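PDB 5D5W: putative transcription factor from Chaetomium thermophilum, which binds heat-shock-element DNA through its HSF-type domain and probably controls gene expression in the osmotic response, via a two-component system, and in oxidative stress. Local coordinates for residues Asp3-Leu8 against Asp96-Ile101; Pro15-Val20 against Lys40-Lys45; Leu33-Phe38 against Ser50-Phe55; Tyr62-Val67 against Pro88-Asp93. All coordinates share one frame; numbering follows the deposited sequence.

Interaction 1. Residues Asp3-Leu8 against Asp96-Ile101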
# COMPACT_ATOMS: atom_id res chain seq x y z
N ASP B 3 17.79 11.04 -9.94
CA ASP B 3 18.10 9.64 -9.59
C ASP B 3 16.87 8.74 -9.69
O ASP B 3 16.94 7.64 -10.26
CB ASP B 3 18.69 9.58 -8.18
CG ASP B 3 19.38 8.26 -7.89
OD1 ASP B 3 18.68 7.22 -7.88
OD2 ASP B 3 20.61 8.26 -7.65
N PHE B 4 15.76 9.21 -9.13
CA PHE B 4 14.49 8.47 -9.11
C PHE B 4 14.00 8.19 -10.52
O PHE B 4 13.60 7.07 -10.82
CB PHE B 4 13.43 9.27 -8.34
CG PHE B 4 12.06 8.64 -8.34
CD1 PHE B 4 11.78 7.57 -7.49
CD2 PHE B 4 11.05 9.12 -9.14
CE1 PHE B 4 10.52 6.99 -7.47
CE2 PHE B 4 9.79 8.55 -9.14
CZ PHE B 4 9.53 7.48 -8.30
N VAL B 5 14.03 9.21 -11.36
CA VAL B 5 13.44 9.09 -12.69
C VAL B 5 14.26 8.10 -13.52
O VAL B 5 13.70 7.30 -14.27
CB VAL B 5 13.35 10.47 -13.39
CG1 VAL B 5 12.68 10.33 -14.75
CG2 VAL B 5 12.58 11.47 -12.52
N ARG B 6 15.58 8.17 -13.36
CA ARG B 6 16.50 7.25 -14.02
C ARG B 6 16.18 5.82 -13.64
O ARG B 6 16.03 4.96 -14.51
CB ARG B 6 17.96 7.58 -13.65
CG ARG B 6 18.96 6.44 -13.85
CD ARG B 6 20.40 6.94 -13.87
NE ARG B 6 20.69 7.91 -12.81
CZ ARG B 6 21.03 7.61 -11.55
NH1 ARG B 6 21.13 6.34 -11.15
NH2 ARG B 6 21.28 8.59 -10.68
N LYS B 7 16.09 5.57 -12.34
CA LYS B 7 15.78 4.24 -11.83
C LYS B 7 14.39 3.76 -12.25
O LYS B 7 14.17 2.58 -12.49
CB LYS B 7 15.89 4.21 -10.31
CG LYS B 7 17.33 4.29 -9.82
CD LYS B 7 17.56 3.42 -8.59
CE LYS B 7 17.73 4.23 -7.30
NZ LYS B 7 19.17 4.50 -7.04
N LEU B 8 13.45 4.70 -12.33
CA LEU B 8 12.11 4.39 -12.79
C LEU B 8 12.17 3.94 -14.25
O LEU B 8 11.71 2.87 -14.59
CB LEU B 8 11.22 5.63 -12.65
CG LEU B 8 9.74 5.48 -12.96
CD1 LEU B 8 9.10 4.50 -12.00
CD2 LEU B 8 9.07 6.84 -12.85
N ASP B 96 15.57 11.50 -23.26
CA ASP B 96 16.43 12.64 -22.95
C ASP B 96 15.82 13.60 -21.90
O ASP B 96 16.55 14.29 -21.18
CB ASP B 96 16.82 13.41 -24.23
CG ASP B 96 15.62 13.77 -25.10
OD1 ASP B 96 14.47 13.80 -24.61
OD2 ASP B 96 15.84 14.02 -26.31
N ASN B 97 14.49 13.61 -21.80
CA ASN B 97 13.77 14.53 -20.91
C ASN B 97 13.78 14.15 -19.43
O ASN B 97 12.94 14.64 -18.67
CB ASN B 97 12.31 14.68 -21.37
CG ASN B 97 12.14 15.70 -22.47
OD1 ASN B 97 12.68 16.81 -22.39
ND2 ASN B 97 11.38 15.35 -23.50
N LEU B 98 14.73 13.33 -18.99
CA LEU B 98 14.68 12.75 -17.64
C LEU B 98 15.16 13.70 -16.52
O LEU B 98 14.63 13.65 -15.40
CB LEU B 98 15.43 11.41 -17.58
CG LEU B 98 14.91 10.27 -18.46
CD1 LEU B 98 15.52 8.95 -18.01
CD2 LEU B 98 13.39 10.16 -18.50
N ASP B 99 16.13 14.55 -16.83
CA ASP B 99 16.54 15.61 -15.90
C ASP B 99 15.62 16.83 -16.03
O ASP B 99 15.72 17.78 -15.24
CB ASP B 99 18.00 15.99 -16.12
CG ASP B 99 18.93 14.80 -16.04
OD1 ASP B 99 18.71 13.93 -15.17
OD2 ASP B 99 19.88 14.73 -16.86
N ASN B 100 14.73 16.79 -17.02
CA ASN B 100 13.68 17.79 -17.22
C ASN B 100 12.40 17.43 -16.44
O ASN B 100 11.30 17.89 -16.76
CB ASN B 100 13.38 17.91 -18.72
CG ASN B 100 12.88 19.29 -19.11
OD1 ASN B 100 13.38 20.31 -18.64
ND2 ASN B 100 11.90 19.33 -20.01
N ILE B 101 12.55 16.59 -15.42
CA ILE B 101 11.47 16.19 -14.52
C ILE B 101 12.01 16.28 -13.10
O ILE B 101 12.93 15.54 -12.75
CB ILE B 101 11.04 14.73 -14.78
CG1 ILE B 101 10.41 14.59 -16.17
CG2 ILE B 101 10.06 14.25 -13.71
CD1 ILE B 101 10.32 13.15 -16.65
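Leu98 meets Val5 of the N-terminal helix through the CD2 branch of its isobutyl group, which lies 3.8 Å from Val5 CG1. CG of Leu98 stands anti to the carbonyl carbon (chi1 -62°), and its fork then straddles the helix surface: CD2 goes to Val5, while CD1 makes a looser approach, 4.4 Å, to Arg6 CA. The backbone is also near at this point, with CA of Leu98 6.3 Å from CA of Val5. In the HSF-type DNA-binding domain, a helix-turn-helix fold, helix 3-12 is the first helix, and residues 96-101 belong to the tail that follows the last strand, 82-86; the contact therefore brings the two ends of the domain together across 88 residues. At Asp99, which comes next, opposite charges lie near each other without touching: Arg6 NE and Asp99 OD1 are 6.8 Å apart. Arg6 is engaged within its own helix instead, where NH2 forms a salt bridge to Asp3 OD2 whose hydrogen bond is weak, and Asp3 OD1 receives Lys7 NZ at 2.9 Å on its syn lone pair, so one carboxylate bridges two cations a turn further on. Beyond Asn100, which reaches Glu89 by a weak bond, Ile101 closes the contact. Its CG2 faces Val5 CG2 at 3.9 Å, and its CD1 comes to 4.1 Å from Val5 CG1. With Val5 CG1 anti to the backbone N (chi1 -178°), that methyl lies between Leu98 CD2 and Ile101 CD1, while CG2 meets Ile101 CG2; the same valine also packs on Phe90.

Interaction 2. Residues Pro15-Val20 against Lys40-Lys45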
# COMPACT_ATOMS: atom_id res chain seq x y z
N PRO B 15 12.44 -6.23 -19.80
CA PRO B 15 11.31 -7.13 -20.09
C PRO B 15 11.10 -8.26 -19.08
O PRO B 15 10.04 -8.90 -19.10
CB PRO B 15 11.65 -7.69 -21.48
CG PRO B 15 12.68 -6.77 -22.04
CD PRO B 15 13.47 -6.33 -20.85
N SER B 16 12.08 -8.52 -18.21
CA SER B 16 11.90 -9.46 -17.11
C SER B 16 10.63 -9.10 -16.34
O SER B 16 9.84 -9.98 -15.97
CB SER B 16 13.08 -9.42 -16.13
OG SER B 16 14.31 -9.42 -16.81
N TYR B 17 10.44 -7.80 -16.14
CA TYR B 17 9.32 -7.30 -15.34
C TYR B 17 8.03 -7.13 -16.14
O TYR B 17 7.01 -6.79 -15.57
CB TYR B 17 9.69 -5.96 -14.71
CG TYR B 17 11.04 -5.93 -14.02
CD1 TYR B 17 11.52 -7.04 -13.33
CD2 TYR B 17 11.82 -4.79 -14.02
CE1 TYR B 17 12.75 -7.02 -12.69
CE2 TYR B 17 13.05 -4.75 -13.39
CZ TYR B 17 13.50 -5.86 -12.71
OH TYR B 17 14.73 -5.86 -12.06
N HIS B 18 8.05 -7.39 -17.44
CA HIS B 18 6.96 -6.97 -18.31
C HIS B 18 5.58 -7.25 -17.72
O HIS B 18 4.65 -6.45 -17.88
CB HIS B 18 7.09 -7.61 -19.69
CG HIS B 18 6.04 -7.17 -20.67
ND1 HIS B 18 6.13 -6.00 -21.39
CD2 HIS B 18 4.86 -7.74 -21.02
CE1 HIS B 18 5.06 -5.87 -22.15
NE2 HIS B 18 4.27 -6.91 -21.95
N SER B 19 5.43 -8.39 -17.06
CA SER B 19 4.12 -8.84 -16.57
C SER B 19 3.60 -8.00 -15.41
O SER B 19 2.39 -7.84 -15.25
CB SER B 19 4.21 -10.31 -16.14
OG SER B 19 5.23 -10.49 -15.17
N VAL B 20 4.52 -7.47 -14.61
CA VAL B 20 4.18 -6.76 -13.38
C VAL B 20 4.44 -5.24 -13.41
O VAL B 20 3.79 -4.50 -12.68
CB VAL B 20 4.90 -7.39 -12.16
CG1 VAL B 20 4.68 -8.90 -12.16
CG2 VAL B 20 6.38 -7.06 -12.16
N LYS B 40 7.55 -6.72 -3.40
CA LYS B 40 8.44 -7.55 -2.59
C LYS B 40 9.74 -7.89 -3.31
O LYS B 40 10.75 -8.12 -2.66
CB LYS B 40 7.72 -8.84 -2.16
CG LYS B 40 6.29 -8.64 -1.66
CD LYS B 40 6.18 -8.33 -0.18
CE LYS B 40 4.77 -7.85 0.16
NZ LYS B 40 4.18 -8.46 1.39
N THR B 41 9.74 -7.90 -4.64
CA THR B 41 10.90 -8.36 -5.42
C THR B 41 11.63 -7.25 -6.17
O THR B 41 12.86 -7.19 -6.15
CB THR B 41 10.48 -9.41 -6.47
OG1 THR B 41 9.65 -10.41 -5.85
CG2 THR B 41 11.69 -10.06 -7.11
N ILE B 42 10.87 -6.38 -6.82
CA ILE B 42 11.43 -5.36 -7.73
C ILE B 42 11.72 -4.04 -7.01
O ILE B 42 12.79 -3.44 -7.19
CB ILE B 42 10.49 -5.14 -8.92
CG1 ILE B 42 10.26 -6.47 -9.65
CG2 ILE B 42 11.08 -4.11 -9.88
CD1 ILE B 42 9.04 -6.49 -10.53
N LEU B 43 10.78 -3.57 -6.19
CA LEU B 43 11.05 -2.36 -5.41
C LEU B 43 12.39 -2.43 -4.68
O LEU B 43 13.19 -1.52 -4.81
CB LEU B 43 9.92 -2.07 -4.41
CG LEU B 43 8.78 -1.19 -4.90
CD1 LEU B 43 7.80 -0.95 -3.76
CD2 LEU B 43 9.32 0.13 -5.44
N PRO B 44 12.66 -3.53 -3.96
CA PRO B 44 13.92 -3.60 -3.21
C PRO B 44 15.16 -3.75 -4.09
O PRO B 44 16.28 -3.46 -3.63
CB PRO B 44 13.76 -4.84 -2.32
CG PRO B 44 12.37 -5.34 -2.53
CD PRO B 44 11.89 -4.77 -3.82
N LYS B 45 14.98 -4.23 -5.32
CA LYS B 45 16.10 -4.31 -6.26
C LYS B 45 16.57 -2.90 -6.61
O LYS B 45 17.77 -2.63 -6.59
CB LYS B 45 15.71 -5.05 -7.55
CG LYS B 45 15.82 -6.57 -7.46
CD LYS B 45 15.31 -7.22 -8.74
CE LYS B 45 15.05 -8.71 -8.56
NZ LYS B 45 14.33 -9.29 -9.73
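The Tyr17 ring is overlapped on one face by Ile42, whose CG2 methyl stands 4.1 Å from the ring centroid and 11° off the ring normal, a CH-pi contact close to the centre of the face. The other branch of Ile42 follows the ring back toward its root: CG1 is 3.9 Å from Tyr17 CD1, and CD1 of the isoleucine is 3.8 Å from that same ring carbon. Both branches can lie along the ring because CG2 is anti to the backbone N while CG1 is anti to the carbonyl carbon (chi1 -57°). The two side chains run past each other in opposite senses, which spreads the overlap over much of the ring. At the phenol end, the extended chain of Lys45 crosses the rim, with Lys45 CD 3.6 Å from Tyr17 OH and its NZ near the plane of the ring, 4.1 Å from Tyr17 CE1. This is a van der Waals contact of methylene with oxygen, the ammonium lying near the ring edge; the hydroxyl has its polar partner in His46 NE2, one residue further along the helix. A leucine in place of Tyr17 would probably deprive Ile42 of the flat surface it lies on and leave His46 without its hydroxyl partner. In the HSF-type fold this packing joins the turn between helix 3-12 and strand 21-23 to helix 35-46; Val20 is also tied by its backbone to Leu33 at the end of strand 30-33, while Leu43 turns toward Phe38 within the helix.

Interaction 3. Residues Leu33-Phe38 against Ser50-Phe55. With nucleotides of chain A.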
# COMPACT_ATOMS: atom_id res chain seq x y z
N LEU B 33 1.46 -3.52 -11.59
CA LEU B 33 0.37 -4.50 -11.48
C LEU B 33 0.92 -5.78 -10.89
O LEU B 33 2.00 -6.21 -11.28
CB LEU B 33 -0.22 -4.76 -12.87
CG LEU B 33 -1.14 -5.96 -13.10
CD1 LEU B 33 -2.32 -5.92 -12.13
CD2 LEU B 33 -1.61 -6.01 -14.55
N GLU B 34 0.19 -6.40 -9.96
CA GLU B 34 0.67 -7.58 -9.22
C GLU B 34 1.60 -7.07 -8.11
O GLU B 34 2.81 -7.34 -8.10
CB GLU B 34 1.36 -8.61 -10.13
CG GLU B 34 1.51 -10.01 -9.54
CD GLU B 34 2.14 -11.00 -10.51
OE1 GLU B 34 3.20 -11.59 -10.17
OE2 GLU B 34 1.59 -11.19 -11.62
N ASN B 35 0.99 -6.34 -7.19
CA ASN B 35 1.71 -5.70 -6.09
C ASN B 35 2.54 -6.67 -5.25
O ASN B 35 3.55 -6.30 -4.68
CB ASN B 35 0.73 -4.92 -5.21
CG ASN B 35 0.29 -3.61 -5.85
OD1 ASN B 35 -0.18 -2.71 -5.15
ND2 ASN B 35 0.44 -3.50 -7.17
N GLU B 36 2.12 -7.93 -5.20
CA GLU B 36 2.90 -8.97 -4.54
C GLU B 36 4.34 -8.95 -5.04
O GLU B 36 5.25 -8.66 -4.28
CB GLU B 36 2.30 -10.35 -4.81
CG GLU B 36 1.04 -10.66 -4.02
CD GLU B 36 -0.21 -9.94 -4.52
OE1 GLU B 36 -0.80 -9.16 -3.73
OE2 GLU B 36 -0.59 -10.14 -5.70
N LYS B 37 4.52 -9.24 -6.33
CA LYS B 37 5.86 -9.44 -6.89
C LYS B 37 6.64 -8.14 -7.09
O LYS B 37 7.85 -8.12 -6.90
CB LYS B 37 5.80 -10.21 -8.20
CG LYS B 37 7.11 -10.92 -8.54
CD LYS B 37 7.18 -11.37 -10.00
CE LYS B 37 8.61 -11.75 -10.40
NZ LYS B 37 8.89 -11.54 -11.85
N PHE B 38 5.94 -7.06 -7.46
CA PHE B 38 6.58 -5.74 -7.64
C PHE B 38 7.12 -5.17 -6.34
O PHE B 38 8.28 -4.76 -6.25
CB PHE B 38 5.60 -4.73 -8.25
CG PHE B 38 6.13 -3.33 -8.26
CD1 PHE B 38 7.18 -2.98 -9.08
CD2 PHE B 38 5.62 -2.36 -7.40
CE1 PHE B 38 7.69 -1.70 -9.09
CE2 PHE B 38 6.13 -1.08 -7.40
CZ PHE B 38 7.16 -0.74 -8.24
N SER B 50 10.65 -1.77 0.48
CA SER B 50 9.76 -2.71 -0.21
C SER B 50 8.33 -2.37 0.16
O SER B 50 7.51 -3.23 0.50
CB SER B 50 10.09 -4.16 0.18
OG SER B 50 9.59 -4.48 1.47
N ASN B 51 8.06 -1.07 0.05
CA ASN B 51 6.88 -0.43 0.61
C ASN B 51 6.28 0.37 -0.54
O ASN B 51 6.92 1.27 -1.08
CB ASN B 51 7.31 0.47 1.79
CG ASN B 51 6.15 1.09 2.53
OD1 ASN B 51 5.04 1.25 2.00
ND2 ASN B 51 6.40 1.48 3.77
N PHE B 52 5.08 0.00 -0.95
CA PHE B 52 4.50 0.56 -2.17
C PHE B 52 4.15 2.02 -1.98
O PHE B 52 4.32 2.82 -2.88
CB PHE B 52 3.26 -0.23 -2.57
CG PHE B 52 2.78 0.07 -3.95
CD1 PHE B 52 3.45 -0.43 -5.05
CD2 PHE B 52 1.65 0.86 -4.15
CE1 PHE B 52 3.00 -0.14 -6.33
CE2 PHE B 52 1.21 1.15 -5.42
CZ PHE B 52 1.88 0.64 -6.52
N ALA B 53 3.67 2.36 -0.78
CA ALA B 53 3.26 3.71 -0.46
C ALA B 53 4.38 4.72 -0.61
O ALA B 53 4.14 5.86 -1.02
CB ALA B 53 2.70 3.75 0.95
N SER B 54 5.61 4.30 -0.30
CA SER B 54 6.79 5.14 -0.48
C SER B 54 7.15 5.32 -1.96
O SER B 54 7.68 6.36 -2.36
CB SER B 54 7.97 4.55 0.28
OG SER B 54 7.65 4.46 1.65
N PHE B 55 6.86 4.30 -2.77
CA PHE B 55 7.01 4.41 -4.22
C PHE B 55 6.01 5.41 -4.76
O PHE B 55 6.33 6.24 -5.58
CB PHE B 55 6.78 3.05 -4.88
CG PHE B 55 6.89 3.07 -6.38
CD1 PHE B 55 8.09 3.30 -6.99
CD2 PHE B 55 5.77 2.84 -7.16
CE1 PHE B 55 8.20 3.32 -8.37
CE2 PHE B 55 5.87 2.84 -8.54
CZ PHE B 55 7.09 3.09 -9.15
P DT A 4 10.41 3.01 3.93
OP1 DT A 4 10.84 1.74 4.55
OP2 DT A 4 9.56 3.00 2.71
O5' DT A 4 9.66 3.86 5.06
C5' DT A 4 10.34 4.24 6.27
C4' DT A 4 9.45 5.11 7.12
O4' DT A 4 9.36 6.44 6.56
C3' DT A 4 8.01 4.60 7.24
O3' DT A 4 7.66 4.55 8.62
C2' DT A 4 7.19 5.62 6.47
C1' DT A 4 8.02 6.88 6.63
N1 DT A 4 7.82 7.93 5.61
C2 DT A 4 7.76 9.24 6.02
O2 DT A 4 7.84 9.58 7.19
N3 DT A 4 7.59 10.15 5.01
C4 DT A 4 7.49 9.89 3.66
O4 DT A 4 7.36 10.82 2.86
C5 DT A 4 7.57 8.50 3.30
C7 DT A 4 7.45 8.12 1.85
C6 DT A 4 7.73 7.60 4.27
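Three phenylalanines meet here without a single parallel stack: Phe38 comes up to two rings at once, each in a different way. The cluster lies between helix 35-46 and helix 52-61, the helix-turn-helix pair of the HSF-type DNA-binding domain. Toward Phe55 the geometry is edge-to-face, with the Phe38 edge directed at the ring face, the centroids 5.1 Å apart and the planes at 67°; Phe38 CZ sits over the middle of that face. Against Phe52 the rings meet rim to rim, the planes nearly perpendicular at 82°, and Phe38 CE2 lies 3.4 Å from Phe52 CE1. All three side chains have CG anti to the backbone N (chi1 171° for Phe38), which directs them from the two helices into the space between. One face of Phe52 also carries Asn35 OD1, 4.1 Å from its CE2 and about over the ring centre, while Asn35 ND2 is buried with no polar partner in the model. With an alanine at Phe52, the Phe38 rim would probably lose its neighbour and the Asn35 carbonyl the ring face beneath it. Val32 of strand 30-33 touches all three rings, and Trp83 meets Phe52 edge-to-face, extending the cluster onto the sheet. On the DNA side of helix 52-61, Ser54 OG donates a hydrogen bond of 2.6 Å to OP2 of DT4 of chain A.

Interaction 4. Residues Tyr62-Val67 against Pro88-Asp93. With nucleotides of chain C; nucleotides of chain A.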
# COMPACT_ATOMS: atom_id res chain seq x y z
N TYR B 62 7.65 13.99 -7.50
CA TYR B 62 8.22 14.42 -8.78
C TYR B 62 7.16 14.69 -9.86
O TYR B 62 7.47 14.70 -11.06
CB TYR B 62 9.20 13.36 -9.29
CG TYR B 62 10.54 13.35 -8.61
CD1 TYR B 62 11.67 13.84 -9.25
CD2 TYR B 62 10.69 12.84 -7.34
CE1 TYR B 62 12.90 13.82 -8.64
CE2 TYR B 62 11.92 12.82 -6.72
CZ TYR B 62 13.02 13.30 -7.37
OH TYR B 62 14.23 13.27 -6.75
N ASP B 63 5.92 14.89 -9.44
CA ASP B 63 4.87 15.40 -10.31
C ASP B 63 4.25 14.36 -11.26
O ASP B 63 3.72 14.72 -12.32
CB ASP B 63 5.37 16.65 -11.06
CG ASP B 63 4.26 17.62 -11.43
OD1 ASP B 63 3.33 17.81 -10.61
OD2 ASP B 63 4.33 18.21 -12.53
N PHE B 64 4.29 13.08 -10.89
CA PHE B 64 3.43 12.08 -11.52
C PHE B 64 2.05 12.12 -10.91
O PHE B 64 1.88 12.48 -9.74
CB PHE B 64 3.97 10.66 -11.36
CG PHE B 64 5.19 10.36 -12.15
CD1 PHE B 64 6.42 10.77 -11.71
CD2 PHE B 64 5.10 9.65 -13.33
CE1 PHE B 64 7.56 10.49 -12.44
CE2 PHE B 64 6.23 9.37 -14.07
CZ PHE B 64 7.46 9.79 -13.62
N HIS B 65 1.07 11.72 -11.70
CA HIS B 65 -0.30 11.63 -11.26
C HIS B 65 -0.78 10.24 -11.60
O HIS B 65 -0.27 9.61 -12.52
CB HIS B 65 -1.15 12.68 -11.96
CG HIS B 65 -0.81 14.08 -11.53
ND1 HIS B 65 -1.56 14.78 -10.60
CD2 HIS B 65 0.22 14.89 -11.86
CE1 HIS B 65 -1.01 15.96 -10.40
NE2 HIS B 65 0.07 16.06 -11.16
N LYS B 66 -1.74 9.75 -10.82
CA LYS B 66 -2.37 8.48 -11.11
C LYS B 66 -3.49 8.68 -12.12
O LYS B 66 -4.15 9.72 -12.12
CB LYS B 66 -2.93 7.86 -9.83
CG LYS B 66 -3.28 6.40 -9.98
CD LYS B 66 -3.69 5.79 -8.66
CE LYS B 66 -4.30 4.41 -8.86
NZ LYS B 66 -4.81 3.86 -7.58
N VAL B 67 -3.70 7.68 -12.98
CA VAL B 67 -4.75 7.71 -14.00
C VAL B 67 -6.01 6.99 -13.50
O VAL B 67 -5.93 5.85 -13.03
CB VAL B 67 -4.27 7.01 -15.27
CG1 VAL B 67 -5.35 7.02 -16.35
CG2 VAL B 67 -2.98 7.66 -15.76
N PRO B 88 3.80 14.12 -18.08
CA PRO B 88 3.81 14.52 -19.49
C PRO B 88 5.16 14.34 -20.21
O PRO B 88 5.18 14.10 -21.41
CB PRO B 88 3.47 16.01 -19.43
CG PRO B 88 2.70 16.17 -18.16
CD PRO B 88 3.28 15.19 -17.21
N GLU B 89 6.25 14.44 -19.46
CA GLU B 89 7.61 14.40 -19.99
C GLU B 89 8.33 13.05 -19.78
O GLU B 89 9.47 12.89 -20.21
CB GLU B 89 8.42 15.52 -19.34
CG GLU B 89 7.78 16.90 -19.45
CD GLU B 89 7.96 17.53 -20.82
OE1 GLU B 89 9.08 18.01 -21.10
OE2 GLU B 89 6.99 17.56 -21.61
N PHE B 90 7.67 12.11 -19.10
CA PHE B 90 8.19 10.74 -18.90
C PHE B 90 7.50 9.84 -19.91
O PHE B 90 6.34 9.48 -19.73
CB PHE B 90 7.89 10.27 -17.47
CG PHE B 90 8.51 8.93 -17.10
CD1 PHE B 90 9.86 8.82 -16.82
CD2 PHE B 90 7.72 7.80 -16.97
CE1 PHE B 90 10.42 7.60 -16.46
CE2 PHE B 90 8.27 6.59 -16.60
CZ PHE B 90 9.63 6.49 -16.35
N ARG B 91 8.20 9.53 -21.00
CA ARG B 91 7.66 8.66 -22.05
C ARG B 91 8.72 7.69 -22.52
O ARG B 91 9.91 7.92 -22.33
CB ARG B 91 7.18 9.46 -23.24
CG ARG B 91 6.41 10.72 -22.90
CD ARG B 91 5.59 11.14 -24.10
NE ARG B 91 5.17 12.53 -24.00
CZ ARG B 91 4.19 13.08 -24.72
NH1 ARG B 91 3.51 12.35 -25.61
NH2 ARG B 91 3.89 14.36 -24.55
N ALA B 92 8.27 6.63 -23.18
CA ALA B 92 9.16 5.54 -23.61
C ALA B 92 10.26 5.98 -24.57
O ALA B 92 11.41 5.53 -24.47
CB ALA B 92 8.33 4.42 -24.22
N ASP B 93 9.92 6.87 -25.50
CA ASP B 93 10.87 7.39 -26.51
C ASP B 93 11.61 8.66 -26.05
O ASP B 93 12.79 8.83 -26.35
CB ASP B 93 10.14 7.65 -27.84
CG ASP B 93 8.76 8.25 -27.65
OD1 ASP B 93 8.61 9.48 -27.87
OD2 ASP B 93 7.84 7.50 -27.25
P DT C 6 -2.65 11.97 -7.84
OP1 DT C 6 -2.67 12.81 -9.06
OP2 DT C 6 -1.82 10.74 -7.80
O5' DT C 6 -2.25 12.90 -6.62
C5' DT C 6 -3.00 14.10 -6.38
C4' DT C 6 -2.46 14.78 -5.15
O4' DT C 6 -2.77 13.97 -4.00
C3' DT C 6 -0.95 14.99 -5.12
O3' DT C 6 -0.67 16.40 -5.11
C2' DT C 6 -0.49 14.28 -3.86
C1' DT C 6 -1.76 14.17 -3.05
N1 DT C 6 -1.80 13.04 -2.11
C2 DT C 6 -2.00 13.31 -0.78
O2 DT C 6 -2.14 14.43 -0.33
N3 DT C 6 -2.04 12.20 0.02
C4 DT C 6 -1.90 10.88 -0.37
O4 DT C 6 -1.95 9.98 0.47
C5 DT C 6 -1.70 10.68 -1.78
C7 DT C 6 -1.54 9.28 -2.30
C6 DT C 6 -1.66 11.75 -2.58
P DC C 5 -7.01 6.67 -6.59
OP1 DC C 5 -7.35 6.40 -8.02
OP2 DC C 5 -6.27 5.66 -5.77
O5' DC C 5 -6.20 8.04 -6.51
C5' DC C 5 -6.69 9.22 -7.14
C4' DC C 5 -6.02 10.43 -6.54
O4' DC C 5 -6.30 10.49 -5.13
C3' DC C 5 -4.50 10.48 -6.67
O3' DC C 5 -4.17 11.59 -7.51
C2' DC C 5 -3.99 10.62 -5.24
C1' DC C 5 -5.21 11.10 -4.49
N1 DC C 5 -5.27 10.73 -3.07
C2 DC C 5 -5.44 11.75 -2.13
O2 DC C 5 -5.52 12.92 -2.52
N3 DC C 5 -5.50 11.43 -0.81
C4 DC C 5 -5.39 10.16 -0.43
N4 DC C 5 -5.46 9.89 0.88
C5 DC C 5 -5.22 9.10 -1.37
C6 DC C 5 -5.17 9.43 -2.66
P DG A 2 15.57 11.54 -4.34
OP1 DG A 2 16.07 10.73 -5.49
OP2 DG A 2 14.33 12.35 -4.46
O5' DG A 2 15.39 10.54 -3.11
C5' DG A 2 16.44 9.63 -2.76
C4' DG A 2 16.01 8.71 -1.63
O4' DG A 2 15.91 9.44 -0.39
C3' DG A 2 14.66 8.02 -1.82
O3' DG A 2 14.80 6.71 -1.28
C2' DG A 2 13.71 8.91 -1.03
C1' DG A 2 14.59 9.34 0.14
N9 DG A 2 14.27 10.61 0.77
C8 DG A 2 14.04 11.81 0.14
N7 DG A 2 13.83 12.80 0.98
C5 DG A 2 13.96 12.22 2.23
C6 DG A 2 13.84 12.79 3.52
O6 DG A 2 13.60 13.97 3.83
N1 DG A 2 14.02 11.84 4.52
C2 DG A 2 14.29 10.51 4.31
N2 DG A 2 14.44 9.75 5.40
N3 DG A 2 14.42 9.97 3.11
C4 DG A 2 14.24 10.87 2.12
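Behind a DNA-backbone-binding surface of the HSF-type domain, where helix 52-61 gives way to strand 65-66, Phe64 packs into the hydrophobic core against Phe90. The pair is edge-to-face: the Phe64 edge points at the Phe90 face, with centroids 5.3 Å apart and planes at 74°. Phe64 CE2 lies 3.6 Å from Phe90 CD2, and Phe64 CZ stands over the face, displaced toward the rim. CG of Phe90 is anti to its backbone N (chi1 -174°), presenting that face to Phe64, while Leu8 packs on both rings. Asp63, with positive phi, ends the helix in a Schellman motif, and the chain then runs out to the DNA. His65 ND1 donates to OP1 of DT6 of chain C at 2.7 Å and Lys66 N to its OP2 at 3.2 Å, whereas Lys66 NZ reaches OP2 of DC5 of chain C at 2.9 Å. On the other strand, Tyr62 OH donates to OP2 of DG2 of chain A in a very short bond, 2.5 Å, whose length is doubtful. Each of these bonds pairs an N-H or O-H donor with a phosphate oxygen, consistent with backbone rather than base recognition by this segment.

Interactions 1 and 4 are neighbours, their centres 10 Å apart, and Leu8, on the helix of interaction 1, packs on both rings of interaction 4: its CD2 is 3.4 Å from Phe64 CZ and its CG 3.5 Å from Phe90 CZ. The same leucine reaches interaction 3, with Leu8 CD1 3.8 Å from Phe55 CZ, although the centres of interactions 1 and 3 lie 20 Å apart on opposite sides of the domain centre. Interactions 2 and 3 share helix 35-46, where Leu43 N lies 2.8 Å from Phe38 O, a probable hydrogen bond. Interactions 3 and 4 do not touch, but both place donors on DNA phosphates, whereas interaction 2 stays about 7 Å from the nucleic acid at its nearest atoms.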